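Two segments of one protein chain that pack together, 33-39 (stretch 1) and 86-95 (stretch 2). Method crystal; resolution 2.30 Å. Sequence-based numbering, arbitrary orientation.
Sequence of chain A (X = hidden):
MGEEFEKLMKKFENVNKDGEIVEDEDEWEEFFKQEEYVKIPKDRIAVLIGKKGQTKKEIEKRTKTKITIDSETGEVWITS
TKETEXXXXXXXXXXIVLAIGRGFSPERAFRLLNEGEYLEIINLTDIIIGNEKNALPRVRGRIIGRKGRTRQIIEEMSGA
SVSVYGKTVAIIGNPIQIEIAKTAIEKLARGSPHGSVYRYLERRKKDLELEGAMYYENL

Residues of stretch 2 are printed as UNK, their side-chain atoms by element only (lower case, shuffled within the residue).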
# COMPACT_ATOMS: atom_id res chain seq x y z
N LYS A 33 -18.62 -2.34 -18.89
CA LYS A 33 -18.53 -3.41 -17.84
C LYS A 33 -17.08 -3.88 -17.53
O LYS A 33 -16.24 -4.07 -18.44
CB LYS A 33 -19.47 -4.57 -18.18
CG LYS A 33 -19.60 -5.67 -17.11
CD LYS A 33 -19.49 -5.12 -15.68
CE LYS A 33 -18.81 -6.10 -14.73
NZ LYS A 33 -19.14 -5.72 -13.34
N GLN A 34 -16.78 -4.00 -16.23
CA GLN A 34 -15.45 -4.34 -15.73
C GLN A 34 -15.52 -4.77 -14.28
O GLN A 34 -16.25 -4.18 -13.49
CB GLN A 34 -14.51 -3.14 -15.84
CG GLN A 34 -13.06 -3.47 -15.80
CD GLN A 34 -12.19 -2.21 -15.91
OE1 GLN A 34 -12.67 -1.14 -16.31
NE2 GLN A 34 -10.92 -2.33 -15.54
N GLU A 35 -14.75 -5.80 -13.95
CA GLU A 35 -14.70 -6.39 -12.63
C GLU A 35 -13.28 -6.73 -12.23
O GLU A 35 -12.59 -7.48 -12.93
CB GLU A 35 -15.56 -7.67 -12.62
CG GLU A 35 -15.86 -8.26 -11.24
CD GLU A 35 -16.48 -9.65 -11.33
OE1 GLU A 35 -15.73 -10.65 -11.17
OE2 GLU A 35 -17.72 -9.77 -11.59
N GLU A 36 -12.83 -6.21 -11.08
CA GLU A 36 -11.57 -6.67 -10.48
C GLU A 36 -11.87 -7.44 -9.21
O GLU A 36 -12.74 -7.07 -8.41
CB GLU A 36 -10.61 -5.51 -10.17
CG GLU A 36 -10.27 -4.64 -11.36
CD GLU A 36 -9.46 -5.36 -12.45
OE1 GLU A 36 -8.55 -6.17 -12.09
OE2 GLU A 36 -9.74 -5.12 -13.66
N TYR A 37 -11.15 -8.53 -9.02
CA TYR A 37 -11.40 -9.37 -7.85
C TYR A 37 -10.13 -9.43 -7.03
O TYR A 37 -9.08 -9.76 -7.56
CB TYR A 37 -11.79 -10.78 -8.29
CG TYR A 37 -11.61 -11.85 -7.24
CD1 TYR A 37 -10.37 -12.48 -7.07
CD2 TYR A 37 -12.67 -12.26 -6.45
CE1 TYR A 37 -10.19 -13.49 -6.12
CE2 TYR A 37 -12.52 -13.29 -5.50
CZ TYR A 37 -11.27 -13.90 -5.34
OH TYR A 37 -11.11 -14.88 -4.39
N VAL A 38 -10.23 -9.14 -5.73
CA VAL A 38 -9.06 -9.34 -4.85
C VAL A 38 -9.40 -10.04 -3.54
O VAL A 38 -10.55 -10.35 -3.27
CB VAL A 38 -8.25 -8.01 -4.56
CG1 VAL A 38 -7.72 -7.41 -5.86
CG2 VAL A 38 -9.06 -7.00 -3.77
N LYS A 39 -8.39 -10.27 -2.71
CA LYS A 39 -8.62 -10.85 -1.39
C LYS A 39 -7.71 -10.13 -0.44
O LYS A 39 -6.51 -10.03 -0.70
CB LYS A 39 -8.28 -12.36 -1.44
CG LYS A 39 -8.87 -13.21 -0.31
CD LYS A 39 -9.32 -14.57 -0.86
CE LYS A 39 -9.79 -15.50 0.25
NZ LYS A 39 -9.89 -16.96 -0.16
N UNK A 86 -13.34 5.57 -16.49
CA UNK A 86 -12.52 4.83 -17.45
C UNK A 86 -11.99 3.61 -16.71
O UNK A 86 -12.20 3.49 -15.50
o UNK A 86 -9.87 7.30 -16.88
c UNK A 86 -11.39 5.75 -17.95
o UNK A 86 -10.43 5.53 -15.79
c UNK A 86 -10.50 6.24 -16.81
N UNK A 87 -11.37 2.65 -17.42
CA UNK A 87 -10.75 1.49 -16.77
C UNK A 87 -9.86 1.76 -15.57
O UNK A 87 -9.85 0.97 -14.65
c UNK A 87 -10.91 1.02 -19.08
c UNK A 87 -11.36 2.48 -18.89
c UNK A 87 -9.97 0.84 -17.92
N UNK A 88 -9.12 2.86 -15.57
CA UNK A 88 -8.18 3.17 -14.50
C UNK A 88 -8.88 3.48 -13.17
O UNK A 88 -8.31 3.26 -12.08
c UNK A 88 -6.27 4.93 -13.93
c UNK A 88 -5.14 3.93 -13.72
c UNK A 88 -7.28 4.35 -14.92
c UNK A 88 -5.67 6.25 -14.49
N UNK A 89 -10.11 3.97 -13.25
CA UNK A 89 -10.89 4.19 -12.05
C UNK A 89 -11.11 2.91 -11.24
O UNK A 89 -11.00 2.92 -10.03
c UNK A 89 -12.21 4.88 -12.37
N UNK A 90 -11.37 1.81 -11.94
CA UNK A 90 -11.51 0.49 -11.31
C UNK A 90 -10.18 -0.01 -10.73
O UNK A 90 -10.15 -0.51 -9.60
c UNK A 90 -12.21 -1.93 -11.83
c UNK A 90 -13.45 -0.03 -12.87
c UNK A 90 -12.08 -0.52 -12.36
N UNK A 91 -9.10 0.08 -11.51
CA UNK A 91 -7.74 -0.34 -11.04
C UNK A 91 -7.33 0.43 -9.80
O UNK A 91 -6.75 -0.12 -8.91
c UNK A 91 -6.56 -0.42 -14.73
c UNK A 91 -7.78 -1.94 -13.60
c UNK A 91 -7.00 -0.82 -13.42
c UNK A 91 -6.65 -0.17 -12.14
c UNK A 91 -6.15 -0.19 -17.50
c UNK A 91 -5.75 0.62 -15.21
n UNK A 91 -7.85 -2.26 -14.93
c UNK A 91 -5.56 0.75 -16.60
c UNK A 91 -7.13 -1.35 -15.65
c UNK A 91 -6.93 -1.24 -17.05
N UNK A 92 -7.68 1.72 -9.75
CA UNK A 92 -7.33 2.57 -8.65
C UNK A 92 -8.12 2.23 -7.40
O UNK A 92 -7.56 2.21 -6.29
c UNK A 92 -6.25 4.64 -9.80
c UNK A 92 -7.49 4.05 -9.04
c UNK A 92 -6.48 6.15 -10.07
c UNK A 92 -5.27 6.83 -10.70
n UNK A 92 -3.96 6.47 -10.06
N UNK A 93 -9.42 1.97 -7.56
CA UNK A 93 -10.21 1.47 -6.44
C UNK A 93 -9.67 0.12 -5.96
O UNK A 93 -9.60 -0.11 -4.77
c UNK A 93 -11.71 1.36 -6.80
N UNK A 94 -9.28 -0.76 -6.88
CA UNK A 94 -8.76 -2.05 -6.50
C UNK A 94 -7.47 -1.90 -5.68
O UNK A 94 -7.26 -2.58 -4.66
c UNK A 94 -5.42 -3.57 -10.20
n UNK A 94 -5.86 -3.73 -8.95
c UNK A 94 -7.72 -4.20 -7.42
c UNK A 94 -8.49 -2.90 -7.75
c UNK A 94 -6.86 -4.70 -8.56
n UNK A 94 -4.48 -2.67 -10.48
n UNK A 94 -5.92 -4.29 -11.18
N UNK A 95 -6.60 -1.00 -6.14
CA UNK A 95 -5.31 -0.76 -5.53
C UNK A 95 -5.48 -0.11 -4.16
O UNK A 95 -4.72 -0.41 -3.26
c UNK A 95 -4.45 0.09 -6.45
o UNK A 95 -4.15 -1.92 -7.75
o UNK A 95 -3.38 -0.04 -8.55
c UNK A 95 -3.96 -0.68 -7.66

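Position 86 carries two side-chain carbons, the second bearing two oxygens, and touches nothing on stretch 1; its CA-to-CB bond points away. One carboxylate oxygen lies 3.0 Å from the backbone N of position 89. This is Asp86, the N-cap: its OD1 accepts from that amide in a capping bond, and the same N also donates to Asp86 O at 3.1 Å.

At 87, three carbons close a ring onto the backbone N. Its CA lies 3.3 Å from Gln34 OE1, and its CB 3.7 Å from the same oxygen. The residue is Pro87, whose lack of an amide hydrogen costs little in the first turn of a helix.

Position 88 has four carbons forked at the second, and its CA-to-CB bond points away from the strand: Leu88, a residue at home in helices. Position 89 has a single carbon, directed sideways and out of contact: Ala89, small and helix-favoring, whose N makes the capping bond.

Position 90 holds one carbon carrying two more, its CA-to-CB bond pointing toward stretch 1. One branch carbon lies 3.4 Å from Glu36 CG, the other 3.7 Å from Gln34 OE1. The short, branched group is Val90; through CG1 and CG2, respectively, this compact side chain packs against the strand's side chains.

Position 91 shows one carbon followed by fused five- and six-membered rings with eight carbons and one nitrogen. Its CA-to-CB bond runs sideways, but the long side chain brings the ring nitrogen to 3.1 Å from Gln34 NE2. Glu36 OE2 sits at the ring edge, 3.7 Å from that nitrogen. This is Trp91; NE1 and Gln34 NE2 are both donors, so no hydrogen bond joins them.

Position 92, four carbons in a row ending in nitrogen, is out of reach: Lys92, whose long chain carries NZ from a buried site to a hydrogen bond elsewhere in the structure. Position 93, one carbon, is buried but makes no contact with the strand: Ala93, whose small side chain suits a buried helix position.

Position 94 has three carbons, a nitrogen, then a carbon carrying two nitrogens; its CA-to-CB bond points toward the strand. A chain carbon meets Val38 CG1 at 3.6 Å, and a terminal nitrogen lies 3.4 Å from Glu36 OE1. It is Arg94, combining an aliphatic stem (CG) with a charged end: NH1 forms the salt bridge with Glu36, including a weak hydrogen bond.

Position 95 has two carbons, the second with two oxygens; its CA-to-CB bond points away, though the end of the side chain comes nearer. This is Asp95. Its OD1 accepts from Arg94 NE at 2.8 Å, a salt bridge; Arg94 NH2 also donates to OD1, at 2.9 Å.

The contact works because Gln34, Glu36 and Val38 all point toward a helix running at 14° to the strand. Val90 packs on Glu36 and Arg94 on Val38, while Gln34 lies against Pro87, Val90 and Trp91, and Arg94 links Glu36 to Asp95 through charge.

Stretch 2 (86-95) DPLAVWKARD
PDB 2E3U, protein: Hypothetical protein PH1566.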